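Local atomic coordinates of C-1-tetrahydrofolate synthase, cytoplasmic, putative (Trypanosoma brucei, PDB entry 4CJX), a protein that probably interconverts folate-bound one-carbon units as a homodimeric, NADP+-dependent methylenetetrahydrofolate dehydrogenase and methenyltetrahydrofolate cyclohydrolase. Residues T259-D264 with P269-V274; L76-A81 with S90-A95; P199-L204 with A209-V214; L190-G193 with G197-V200. All blocks are in the same frame, centred on the assembly; numbering follows the deposited sequence.

In the fold
Contact 2 comes first along the chain, in the catalytic domain, where it ties helix 68-83 to edge strand 87-93. The other three follow in the NAD(P)-binding domain. Contacts 4 and 3 divide one beta-alpha-beta unit: 190-193 leads into helix 197-206, which then packs on strand 210-214. Their centres lie 8 Å apart, they share Pro199 and Val200, and both reach the second subunit. Contact 1, the hairpin 260-263/271-274, stands apart, its centre about 21 Å from that of contact 2 and 28 Å from that of contact 3. Leu273 of contact 1 and Leu76 and Lys77 of contact 2 belong to the inhibitor pocket, so both domains contribute to it.

Contact 1 (T259-D264 with P269-V274); sequences TTPVAD and PGYRLV
Thr260 and Val274 join backbones in both directions, Thr260 N to Val274 O at 3.0 Å and Val274 N to Thr260 O at 2.9 Å. Val262 and Arg272 form the next hydrogen-bonded pair of this antiparallel hairpin, and Asp264 N reaches Gly270 O near the turn. A water bridges Thr260 OG1 and Val274 O, giving that carbonyl a second donor.

On one face, Val262 CG2 meets Val274 CG2 at 3.5 Å. Each of these methyls lies beside its own backbone N, which brings the two branches together. Farther along, Asp264 OD2 accepts from Arg272 NH1 at 2.8 Å in a salt bridge, approached nearly end-on and within the guanidinium plane. The arginine chain bends at chi3 (-44°) to get there, and the carboxylate is turned 32° from the guanidinium. Asp264 OD1 is held by Ser266 OG, so both oxygens have partners.

The other face carries Pro261 and Leu273. Pro261 CB sits over the Tyr271 ring, 4.1 Å from its centroid and 25° off the normal, as a CH-pi contact; Pro269 CG lies over the opposite face, toward its rim.

Thr259, which contacts NADP+ in a structure of this protein, precedes the hairpin, and Leu273 touches the bound inhibitor. Tyr73 of helix 68-83 packs on Thr259 and Leu273, Lys68 and Asp69 of that helix touch Tyr271, and Pro240 covers Thr260, Val262 and Val274.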
loop_
_atom_site.group_PDB
_atom_site.type_symbol
_atom_site.label_atom_id
_atom_site.label_comp_id
_atom_site.label_asym_id
_atom_site.label_seq_id
_atom_site.Cartn_x
_atom_site.Cartn_y
_atom_site.Cartn_z
ATOM N N THR B 259 -5.276 14.903 15.470
ATOM C CA THR B 259 -6.419 15.606 16.036
ATOM C C THR B 259 -6.817 14.851 17.293
ATOM O O THR B 259 -7.836 14.169 17.286
ATOM C CB THR B 259 -7.643 15.572 15.096
ATOM O OG1 THR B 259 -7.811 14.230 14.603
ATOM C CG2 THR B 259 -7.470 16.522 13.922
ATOM N N THR B 260 -6.021 14.946 18.354
ATOM C CA THR B 260 -6.289 14.181 19.549
ATOM C C THR B 260 -7.015 15.012 20.634
ATOM O O THR B 260 -6.544 16.080 21.016
ATOM C CB THR B 260 -4.989 13.607 20.128
ATOM O OG1 THR B 260 -4.345 12.779 19.146
ATOM C CG2 THR B 260 -5.264 12.797 21.432
ATOM N N PRO B 261 -8.163 14.520 21.132
ATOM C CA PRO B 261 -8.803 15.178 22.278
ATOM C C PRO B 261 -7.891 15.202 23.524
ATOM O O PRO B 261 -7.331 14.160 23.896
ATOM C CB PRO B 261 -10.020 14.305 22.545
ATOM C CG PRO B 261 -10.338 13.681 21.223
ATOM C CD PRO B 261 -8.995 13.430 20.586
ATOM N N VAL B 262 -7.714 16.383 24.119
ATOM C CA VAL B 262 -6.927 16.546 25.341
ATOM C C VAL B 262 -7.766 17.354 26.328
ATOM O O VAL B 262 -8.340 18.382 25.968
ATOM C CB VAL B 262 -5.554 17.238 25.064
ATOM C CG1 VAL B 262 -4.819 17.517 26.362
ATOM C CG2 VAL B 262 -4.695 16.370 24.154
ATOM N N ALA B 263 -7.856 16.874 27.566
ATOM C CA ALA B 263 -8.771 17.483 28.553
ATOM C C ALA B 263 -8.519 18.986 28.710
ATOM O O ALA B 263 -7.360 19.433 28.830
ATOM C CB ALA B 263 -8.681 16.783 29.900
ATOM N N ASP B 264 -9.608 19.745 28.617
ATOM C CA ASP B 264 -9.602 21.185 28.842
ATOM C C ASP B 264 -10.980 21.612 29.392
ATOM O O ASP B 264 -11.951 21.776 28.638
ATOM C CB ASP B 264 -9.201 21.944 27.556
ATOM C CG ASP B 264 -9.067 23.468 27.767
ATOM O OD1 ASP B 264 -9.623 24.014 28.731
ATOM O OD2 ASP B 264 -8.426 24.129 26.935
ATOM N N PRO B 269 -16.911 20.735 24.826
ATOM C CA PRO B 269 -17.041 19.314 25.167
ATOM C C PRO B 269 -16.070 18.806 26.280
ATOM O O PRO B 269 -15.992 17.595 26.498
ATOM C CB PRO B 269 -16.712 18.637 23.834
ATOM C CG PRO B 269 -15.722 19.547 23.191
ATOM C CD PRO B 269 -15.891 20.933 23.785
ATOM N N GLY B 270 -15.333 19.702 26.945
ATOM C CA GLY B 270 -14.360 19.322 27.986
ATOM C C GLY B 270 -12.985 18.917 27.448
ATOM O O GLY B 270 -12.111 18.492 28.209
ATOM N N TYR B 271 -12.782 19.047 26.145
ATOM C CA TYR B 271 -11.474 18.783 25.566
ATOM C C TYR B 271 -11.171 19.794 24.475
ATOM O O TYR B 271 -12.072 20.472 23.962
ATOM C CB TYR B 271 -11.382 17.347 25.029
ATOM C CG TYR B 271 -12.308 17.096 23.861
ATOM C CD1 TYR B 271 -11.963 17.508 22.582
ATOM C CD2 TYR B 271 -13.538 16.472 24.040
ATOM C CE1 TYR B 271 -12.795 17.307 21.510
ATOM C CE2 TYR B 271 -14.385 16.262 22.960
ATOM C CZ TYR B 271 -13.996 16.677 21.693
ATOM O OH TYR B 271 -14.817 16.492 20.598
ATOM N N ARG B 272 -9.887 19.915 24.167
ATOM C CA ARG B 272 -9.421 20.651 23.006
ATOM C C ARG B 272 -8.752 19.612 22.093
ATOM O O ARG B 272 -8.323 18.554 22.561
ATOM C CB ARG B 272 -8.422 21.755 23.402
ATOM C CG ARG B 272 -7.182 21.223 24.114
ATOM C CD ARG B 272 -6.165 22.288 24.560
ATOM N NE ARG B 272 -5.936 23.294 23.520
ATOM C CZ ARG B 272 -6.547 24.478 23.464
ATOM N NH1 ARG B 272 -7.383 24.870 24.412
ATOM N NH2 ARG B 272 -6.269 25.304 22.467
ATOM N N LEU B 273 -8.663 19.933 20.803
ATOM C CA LEU B 273 -7.920 19.129 19.828
ATOM C C LEU B 273 -6.471 19.567 19.747
ATOM O O LEU B 273 -6.194 20.744 19.526
ATOM C CB LEU B 273 -8.573 19.230 18.447
ATOM C CG LEU B 273 -9.966 18.617 18.392
ATOM C CD1 LEU B 273 -10.496 18.691 16.967
ATOM C CD2 LEU B 273 -10.029 17.178 18.917
ATOM N N VAL B 274 -5.554 18.613 19.954
ATOM C CA VAL B 274 -4.124 18.886 19.976
ATOM C C VAL B 274 -3.454 18.029 18.903
ATOM O O VAL B 274 -3.723 16.810 18.795
ATOM C CB VAL B 274 -3.504 18.601 21.369
ATOM C CG1 VAL B 274 -2.033 18.953 21.392
ATOM C CG2 VAL B 274 -4.195 19.410 22.461
HETATM O O HOH W 1 -2.607 14.552 18.144
#

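Contact 2 (L76-A81 with S90-A95); sequences LKRKAA and SVELPA. With 9L9 ((2S)-2-[[4-[[2,4-bis(azanyl)-6-oxidanylidene-1H-pyrimidin-5-yl]carbamoylamino]phenyl]carbonylamino]pentanedioic acid), chain G.
Within the beta-alpha-beta unit formed by strand 58-64, helix 68-83 and strand 87-93, Arg78 crosses from the helix to the second strand. Its side chain is extended from CG to NE, spanning elements whose axes come no closer than 11.3 Å. NH1 and NH2 both bond to Glu92 OE2, each at 2.8 Å, forming an end-on salt bridge to a single oxygen. Neither bond is straight, with N-H...O angles of 132°, and OE2 lies 21° out of the guanidinium plane. The carboxylate is turned 71° from that plane; a bend at chi2 folds the glutamate toward the arginine.

Ser90 CB lies over the centre of one guanidinium face, 3.5 Å from Arg78 CZ. Thr61 OG1 hydrogen-bonds to Arg78 NE, giving the inner end of the group a second anchor on the first strand.

One residue earlier, Lys77 leaves the helix in another direction: its NZ donates to O8A of the inhibitor 9L9 at 2.6 Å and also bonds to Gln121 OE1. Leu76 CD1 lies 3.6 Å from the inhibitor's O7B. One helical turn thus serves both the folate-analogue pocket and a surface salt bridge, in the parallel beta-alpha-beta crossover of the catalytic domain.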
loop_
_atom_site.group_PDB
_atom_site.type_symbol
_atom_site.label_atom_id
_atom_site.label_comp_id
_atom_site.label_asym_id
_atom_site.label_seq_id
_atom_site.Cartn_x
_atom_site.Cartn_y
_atom_site.Cartn_z
ATOM N N LEU B 76 -19.754 19.013 10.493
ATOM C CA LEU B 76 -19.033 19.927 9.619
ATOM C C LEU B 76 -19.140 19.496 8.146
ATOM O O LEU B 76 -19.252 20.328 7.249
ATOM C CB LEU B 76 -17.572 20.064 10.054
ATOM C CG LEU B 76 -17.292 20.779 11.386
ATOM C CD1 LEU B 76 -15.819 20.560 11.771
ATOM C CD2 LEU B 76 -17.623 22.269 11.352
ATOM N N LYS B 77 -19.086 18.191 7.913
ATOM C CA LYS B 77 -19.233 17.636 6.561
ATOM C C LYS B 77 -20.603 18.000 5.984
ATOM O O LYS B 77 -20.702 18.498 4.864
ATOM C CB LYS B 77 -18.997 16.110 6.562
ATOM C CG LYS B 77 -17.529 15.720 6.817
ATOM C CD LYS B 77 -17.297 14.249 7.168
ATOM C CE LYS B 77 -15.822 13.993 7.514
ATOM N NZ LYS B 77 -15.500 12.559 7.747
ATOM N N ARG B 78 -21.650 17.797 6.767
ATOM C CA ARG B 78 -23.016 18.086 6.311
ATOM C C ARG B 78 -23.197 19.560 5.992
ATOM O O ARG B 78 -23.768 19.933 4.956
ATOM C CB ARG B 78 -24.016 17.634 7.368
ATOM C CG ARG B 78 -24.053 16.117 7.504
ATOM C CD ARG B 78 -24.573 15.668 8.856
ATOM N NE ARG B 78 -24.661 14.215 8.915
ATOM C CZ ARG B 78 -25.270 13.516 9.876
ATOM N NH1 ARG B 78 -25.848 14.114 10.921
ATOM N NH2 ARG B 78 -25.311 12.193 9.779
ATOM N N LYS B 79 -22.683 20.394 6.889
ATOM C CA LYS B 79 -22.749 21.838 6.751
ATOM C C LYS B 79 -22.024 22.306 5.494
ATOM O O LYS B 79 -22.547 23.109 4.722
ATOM C CB LYS B 79 -22.139 22.501 7.986
ATOM C CG LYS B 79 -22.967 23.619 8.555
ATOM C CD LYS B 79 -22.138 24.603 9.384
ATOM C CE LYS B 79 -21.259 25.442 8.472
ATOM N NZ LYS B 79 -20.590 26.568 9.177
ATOM N N ALA B 80 -20.804 21.832 5.301
ATOM C CA ALA B 80 -20.048 22.169 4.084
ATOM C C ALA B 80 -20.808 21.740 2.815
ATOM O O ALA B 80 -20.976 22.516 1.877
ATOM C CB ALA B 80 -18.696 21.501 4.115
ATOM N N ALA B 81 -21.277 20.495 2.819
ATOM C CA ALA B 81 -22.024 19.918 1.709
ATOM C C ALA B 81 -23.264 20.753 1.385
ATOM O O ALA B 81 -23.513 21.119 0.230
ATOM C CB ALA B 81 -22.410 18.489 2.059
ATOM N N SER B 90 -28.398 11.952 5.844
ATOM C CA SER B 90 -27.785 11.862 7.139
ATOM C C SER B 90 -28.367 10.686 7.851
ATOM O O SER B 90 -29.580 10.553 7.905
ATOM C CB SER B 90 -28.117 13.139 7.900
ATOM O OG SER B 90 -27.593 14.253 7.197
ATOM N N VAL B 91 -27.524 9.812 8.387
ATOM C CA VAL B 91 -28.024 8.678 9.160
ATOM C C VAL B 91 -27.343 8.696 10.515
ATOM O O VAL B 91 -26.140 8.967 10.589
ATOM C CB VAL B 91 -27.748 7.331 8.460
ATOM C CG1 VAL B 91 -28.257 6.165 9.308
ATOM C CG2 VAL B 91 -28.363 7.293 7.063
ATOM N N GLU B 92 -28.110 8.412 11.568
ATOM C CA GLU B 92 -27.591 8.260 12.931
ATOM C C GLU B 92 -28.064 6.945 13.509
ATOM O O GLU B 92 -29.277 6.703 13.617
ATOM C CB GLU B 92 -28.086 9.371 13.853
ATOM C CG GLU B 92 -27.482 10.732 13.576
ATOM C CD GLU B 92 -28.207 11.483 12.478
ATOM O OE1 GLU B 92 -29.433 11.642 12.571
ATOM O OE2 GLU B 92 -27.543 11.922 11.518
ATOM N N LEU B 93 -27.115 6.107 13.909
ATOM C CA LEU B 93 -27.420 4.819 14.506
ATOM C C LEU B 93 -26.870 4.804 15.936
ATOM O O LEU B 93 -25.955 5.574 16.257
ATOM C CB LEU B 93 -26.794 3.704 13.651
ATOM C CG LEU B 93 -27.289 3.621 12.195
ATOM C CD1 LEU B 93 -26.304 2.861 11.311
ATOM C CD2 LEU B 93 -28.682 3.004 12.116
ATOM N N PRO B 94 -27.415 3.931 16.796
ATOM C CA PRO B 94 -26.968 3.867 18.173
ATOM C C PRO B 94 -25.666 3.114 18.312
ATOM O O PRO B 94 -25.249 2.390 17.388
ATOM C CB PRO B 94 -28.091 3.095 18.866
ATOM C CG PRO B 94 -28.629 2.198 17.812
ATOM C CD PRO B 94 -28.466 2.939 16.511
ATOM N N ALA B 95 -25.034 3.261 19.470
ATOM C CA ALA B 95 -23.782 2.549 19.737
ATOM C C ALA B 95 -24.016 1.063 19.545
ATOM O O ALA B 95 -23.154 0.354 19.016
ATOM C CB ALA B 95 -23.272 2.836 21.147
HETATM N N2A 9L9 G . -15.095 7.560 7.338
HETATM N N1 9L9 G . -13.862 8.591 9.146
HETATM C C2 9L9 G . -14.193 8.607 7.834
HETATM N N3 9L9 G . -13.699 9.560 6.945
HETATM C C4 9L9 G . -12.850 10.487 7.566
HETATM O O4A 9L9 G . -12.419 11.311 6.774
HETATM N N5A 9L9 G . -11.776 11.535 9.485
HETATM C C5 9L9 G . -12.481 10.488 8.918
HETATM C C6 9L9 G . -13.040 9.515 9.686
HETATM N N7 9L9 G . -12.717 9.437 11.111
HETATM O O8A 9L9 G . -13.350 13.142 9.107
HETATM N N9 9L9 G . -11.463 13.662 10.219
HETATM C C1B 9L9 G . -11.671 14.999 10.413
HETATM C C2B 9L9 G . -10.801 15.662 11.302
HETATM C C3B 9L9 G . -10.937 17.022 11.587
HETATM C C4B 9L9 G . -11.953 17.778 10.996
HETATM C C5B 9L9 G . -12.793 17.127 10.067
HETATM C C6B 9L9 G . -12.666 15.760 9.787
HETATM C C7B 9L9 G . -12.046 19.270 11.260
HETATM O O7B 9L9 G . -12.505 19.955 10.378
HETATM C CAW 9L9 G . -12.287 12.784 9.589
HETATM N N 9L9 G . -11.558 19.841 12.383
HETATM C CA 9L9 G . -11.514 21.275 12.646
HETATM C C 9L9 G . -10.090 21.741 12.452
HETATM O OXT 9L9 G . -9.200 20.885 12.568
HETATM C CB 9L9 G . -11.862 21.670 14.061
HETATM C CG 9L9 G . -12.803 20.675 14.710
HETATM C CD 9L9 G . -13.403 21.309 15.925
HETATM O OE1 9L9 G . -14.014 22.367 15.778
HETATM O OE2 9L9 G . -13.261 20.755 17.024
HETATM O O 9L9 G . -9.822 22.942 12.210
#

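Contact 3 (P199-L204 with A209-V214); sequences PVATLL and ATVTVV
Ala201 and Leu204 of helix 197-206 pack against Val211 and Val213 of strand 210-214 through apolar contacts. Ala201 CB touches two valines, Val211 CG1 at 4.0 Å and Val213 CG2 at 4.1 Å. The other branch of Val211 lies toward the next helical turn, with CG2 3.9 Å from Leu204 CB and 3.8 Å from the carbonyl oxygen of Ala201. With chi1 at 177°, Val211 CG1 is opposite its backbone N and CG2 beside it; this division sends one methyl to Ala201 and the other to the junction of Ala201 and Leu204. The small alanine accompanies a close approach of the backbones, with Ala201 CA and Val211 CA 6.6 Å apart.

A single polar link joins the segments. Ala209 N donates to Leu204 O at 3.3 Å, a long but fairly straight bond (160° at the hydrogen), with the donor tilted from the carbonyl plane. Ala209 CB rests 3.5 Å from the same oxygen, so Leu204 O is approached by both the amide and the methyl of the residue that leads into the strand.

The short axes run at 163°, as expected for a helix returning the chain between parallel strands in a Rossmann-type domain. Leu204 also reaches Val187 of strand 186-190 and Met172 and Leu175 of helix 166-178. Strand 210-214 bonds to strand 186-190 on one side, while Thr212 and Val213 pair antiparallel with a strand of the second subunit, continuing the sheet across the dimer; Ile223 and Ile226 of helix 220-228 cover Val214.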
loop_
_atom_site.group_PDB
_atom_site.type_symbol
_atom_site.label_atom_id
_atom_site.label_comp_id
_atom_site.label_asym_id
_atom_site.label_seq_id
_atom_site.Cartn_x
_atom_site.Cartn_y
_atom_site.Cartn_z
ATOM N N PRO B 199 -2.278 5.672 3.078
ATOM C CA PRO B 199 -2.345 6.178 1.701
ATOM C C PRO B 199 -1.346 7.306 1.387
ATOM O O PRO B 199 -0.784 7.361 0.289
ATOM C CB PRO B 199 -3.807 6.645 1.547
ATOM C CG PRO B 199 -4.357 6.699 2.923
ATOM C CD PRO B 199 -3.574 5.749 3.768
ATOM N N VAL B 200 -1.109 8.175 2.342
ATOM C CA VAL B 200 -0.222 9.315 2.095
ATOM C C VAL B 200 1.264 8.931 1.800
ATOM O O VAL B 200 1.921 9.569 0.991
ATOM C CB VAL B 200 -0.330 10.352 3.230
ATOM C CG1 VAL B 200 0.641 10.046 4.355
ATOM C CG2 VAL B 200 -0.051 11.744 2.679
ATOM N N ALA B 201 1.763 7.892 2.461
ATOM C CA ALA B 201 3.099 7.398 2.210
ATOM C C ALA B 201 3.223 6.990 0.731
ATOM O O ALA B 201 4.203 7.340 0.069
ATOM C CB ALA B 201 3.408 6.220 3.118
ATOM N N THR B 202 2.185 6.317 0.227
ATOM C CA THR B 202 2.107 5.913 -1.170
ATOM C C THR B 202 2.103 7.090 -2.102
ATOM O O THR B 202 2.799 7.059 -3.115
ATOM C CB THR B 202 0.848 5.092 -1.484
ATOM O OG1 THR B 202 0.849 3.908 -0.688
ATOM C CG2 THR B 202 0.818 4.691 -3.006
ATOM N N LEU B 203 1.316 8.114 -1.786
ATOM C CA LEU B 203 1.207 9.252 -2.675
ATOM C C LEU B 203 2.495 10.039 -2.683
ATOM O O LEU B 203 2.886 10.552 -3.729
ATOM C CB LEU B 203 0.047 10.163 -2.275
ATOM C CG LEU B 203 -1.344 9.541 -2.441
ATOM C CD1 LEU B 203 -2.390 10.437 -1.783
ATOM C CD2 LEU B 203 -1.670 9.284 -3.894
ATOM N N LEU B 204 3.167 10.115 -1.523
ATOM C CA LEU B 204 4.477 10.792 -1.441
ATOM C C LEU B 204 5.572 10.074 -2.253
ATOM O O LEU B 204 6.315 10.720 -3.014
ATOM C CB LEU B 204 4.873 10.982 0.022
ATOM C CG LEU B 204 3.953 12.003 0.708
ATOM C CD1 LEU B 204 4.041 11.905 2.213
ATOM C CD2 LEU B 204 4.302 13.408 0.249
ATOM N N ALA B 209 9.530 11.061 -3.608
ATOM C CA ALA B 209 10.174 11.238 -2.312
ATOM C C ALA B 209 10.727 9.881 -1.875
ATOM O O ALA B 209 10.235 8.838 -2.324
ATOM C CB ALA B 209 9.185 11.746 -1.293
ATOM N N THR B 210 11.734 9.928 -1.001
ATOM C CA THR B 210 12.226 8.776 -0.242
ATOM C C THR B 210 11.534 8.752 1.118
ATOM O O THR B 210 11.871 9.529 2.023
ATOM C CB THR B 210 13.739 8.868 -0.051
ATOM O OG1 THR B 210 14.340 8.913 -1.340
ATOM C CG2 THR B 210 14.320 7.652 0.717
ATOM N N VAL B 211 10.567 7.854 1.257
ATOM C CA VAL B 211 9.643 7.862 2.382
ATOM C C VAL B 211 10.072 6.897 3.484
ATOM O O VAL B 211 10.380 5.725 3.243
ATOM C CB VAL B 211 8.214 7.479 1.905
ATOM C CG1 VAL B 211 7.244 7.397 3.069
ATOM C CG2 VAL B 211 7.725 8.465 0.849
ATOM N N THR B 212 10.072 7.377 4.700
ATOM C CA THR B 212 10.262 6.515 5.836
ATOM C C THR B 212 8.970 6.569 6.633
ATOM O O THR B 212 8.453 7.643 6.857
ATOM C CB THR B 212 11.393 7.031 6.741
ATOM O OG1 THR B 212 12.602 7.087 5.997
ATOM C CG2 THR B 212 11.557 6.139 7.896
ATOM N N VAL B 213 8.493 5.417 7.069
ATOM C CA VAL B 213 7.323 5.308 7.908
ATOM C C VAL B 213 7.720 4.864 9.305
ATOM O O VAL B 213 8.495 3.916 9.483
ATOM C CB VAL B 213 6.343 4.256 7.369
ATOM C CG1 VAL B 213 5.193 4.069 8.351
ATOM C CG2 VAL B 213 5.826 4.690 6.004
ATOM N N VAL B 214 7.126 5.541 10.274
ATOM C CA VAL B 214 7.405 5.375 11.678
ATOM C C VAL B 214 6.040 5.340 12.417
ATOM O O VAL B 214 4.998 5.670 11.826
ATOM C CB VAL B 214 8.318 6.565 12.061
ATOM C CG1 VAL B 214 7.892 7.281 13.304
ATOM C CG2 VAL B 214 9.788 6.167 12.068
#

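Contact 4 (L190-G193 with G197-V200); sequences LGRG and GLPV
The turn from strand 186-190 into helix 197-206 is a close backbone junction, in which Arg192 and Gly197 bring their CA atoms to 4.0 Å. It belongs to the cofactor-binding region of the Rossmann-type domain: Arg192, Ile195 and Ala196 contact NADP+ in structures of this protein. Gly197 CA makes a CA-H...O contact with Gly191 O at 3.4 Å. Gly197, with no side chain, thus lies with its CA directly against Gly191 O and the Arg192 backbone. Gly191 itself takes a positive phi (97°) as the chain leaves the strand.

Gly193 O receives Leu198 N at 3.0 Å, with the donor 37° above the carbonyl plane. The first-turn amide of Gly197 and the amide of Gly193 are bridged by one water, which accepts from Gly193 N at 2.8 Å and from Gly197 N at 2.9 Å.

Leu198 supplies the side-chain part of the contact. Its CD1 lies over one face of the Arg192 guanidinium, toward the rim and 3.7 Å from CZ. In the arginine, CG is anti to the backbone N (chi1 -162°), and the chain runs on extended to NE, carrying the group across the leucine. At its end, NH1 bonds to Asn206 OD1 of the second subunit, while Ala205 of that subunit packs on Arg192 and His155 of that subunit on Leu198.

Inside the chain, Leu190 pairs with strand 232-235 through Val234, Gly191 bonds to Val214 at the end of strand 210-214, and helix 166-178 backs the first turn, with Ala168 and Val171 touching Val200.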
loop_
_atom_site.group_PDB
_atom_site.type_symbol
_atom_site.label_atom_id
_atom_site.label_comp_id
_atom_site.label_asym_id
_atom_site.label_seq_id
_atom_site.Cartn_x
_atom_site.Cartn_y
_atom_site.Cartn_z
ATOM N N LEU B 190 4.559 9.677 10.079
ATOM C CA LEU B 190 4.335 9.031 11.363
ATOM C C LEU B 190 2.873 8.541 11.404
ATOM O O LEU B 190 1.917 9.338 11.218
ATOM C CB LEU B 190 4.612 9.997 12.510
ATOM C CG LEU B 190 6.027 10.618 12.550
ATOM C CD1 LEU B 190 6.064 11.925 11.774
ATOM C CD2 LEU B 190 6.568 10.810 13.981
ATOM N N GLY B 191 2.704 7.246 11.638
ATOM C CA GLY B 191 1.379 6.624 11.656
ATOM C C GLY B 191 1.043 5.981 10.329
ATOM O O GLY B 191 1.567 6.360 9.289
ATOM N N ARG B 192 0.179 4.981 10.367
ATOM C CA ARG B 192 -0.140 4.209 9.181
ATOM C C ARG B 192 -1.641 3.902 9.133
ATOM O O ARG B 192 -2.037 2.807 8.759
ATOM C CB ARG B 192 0.700 2.928 9.180
ATOM C CG ARG B 192 0.803 2.235 7.843
ATOM C CD ARG B 192 2.050 1.376 7.782
ATOM N NE ARG B 192 2.044 0.524 6.617
ATOM C CZ ARG B 192 1.551 -0.714 6.553
ATOM N NH1 ARG B 192 0.990 -1.296 7.598
ATOM N NH2 ARG B 192 1.628 -1.381 5.401
ATOM N N GLY B 193 -2.463 4.903 9.440
ATOM C CA GLY B 193 -3.916 4.756 9.394
ATOM C C GLY B 193 -4.485 4.612 7.978
ATOM O O GLY B 193 -4.023 5.267 7.041
ATOM N N GLY B 197 -2.176 7.932 7.301
ATOM C CA GLY B 197 -0.755 7.575 7.161
ATOM C C GLY B 197 -0.472 6.626 5.994
ATOM O O GLY B 197 0.419 6.868 5.171
ATOM N N LEU B 198 -1.249 5.550 5.914
ATOM C CA LEU B 198 -1.056 4.521 4.895
ATOM C C LEU B 198 -1.123 5.103 3.474
ATOM O O LEU B 198 -0.127 5.096 2.754
ATOM C CB LEU B 198 -2.054 3.384 5.114
ATOM C CG LEU B 198 -1.985 2.200 4.141
ATOM C CD1 LEU B 198 -0.984 1.148 4.596
ATOM C CD2 LEU B 198 -3.351 1.562 3.993
ATOM N N PRO B 199 -2.278 5.672 3.078
ATOM C CA PRO B 199 -2.345 6.178 1.701
ATOM C C PRO B 199 -1.346 7.306 1.387
ATOM O O PRO B 199 -0.784 7.361 0.289
ATOM C CB PRO B 199 -3.807 6.645 1.547
ATOM C CG PRO B 199 -4.357 6.699 2.923
ATOM C CD PRO B 199 -3.574 5.749 3.768
ATOM N N VAL B 200 -1.109 8.175 2.342
ATOM C CA VAL B 200 -0.222 9.315 2.095
ATOM C C VAL B 200 1.264 8.931 1.800
ATOM O O VAL B 200 1.921 9.569 0.991
ATOM C CB VAL B 200 -0.330 10.352 3.230
ATOM C CG1 VAL B 200 0.641 10.046 4.355
ATOM C CG2 VAL B 200 -0.051 11.744 2.679
HETATM O O HOH W 2 -2.590 7.578 10.141
#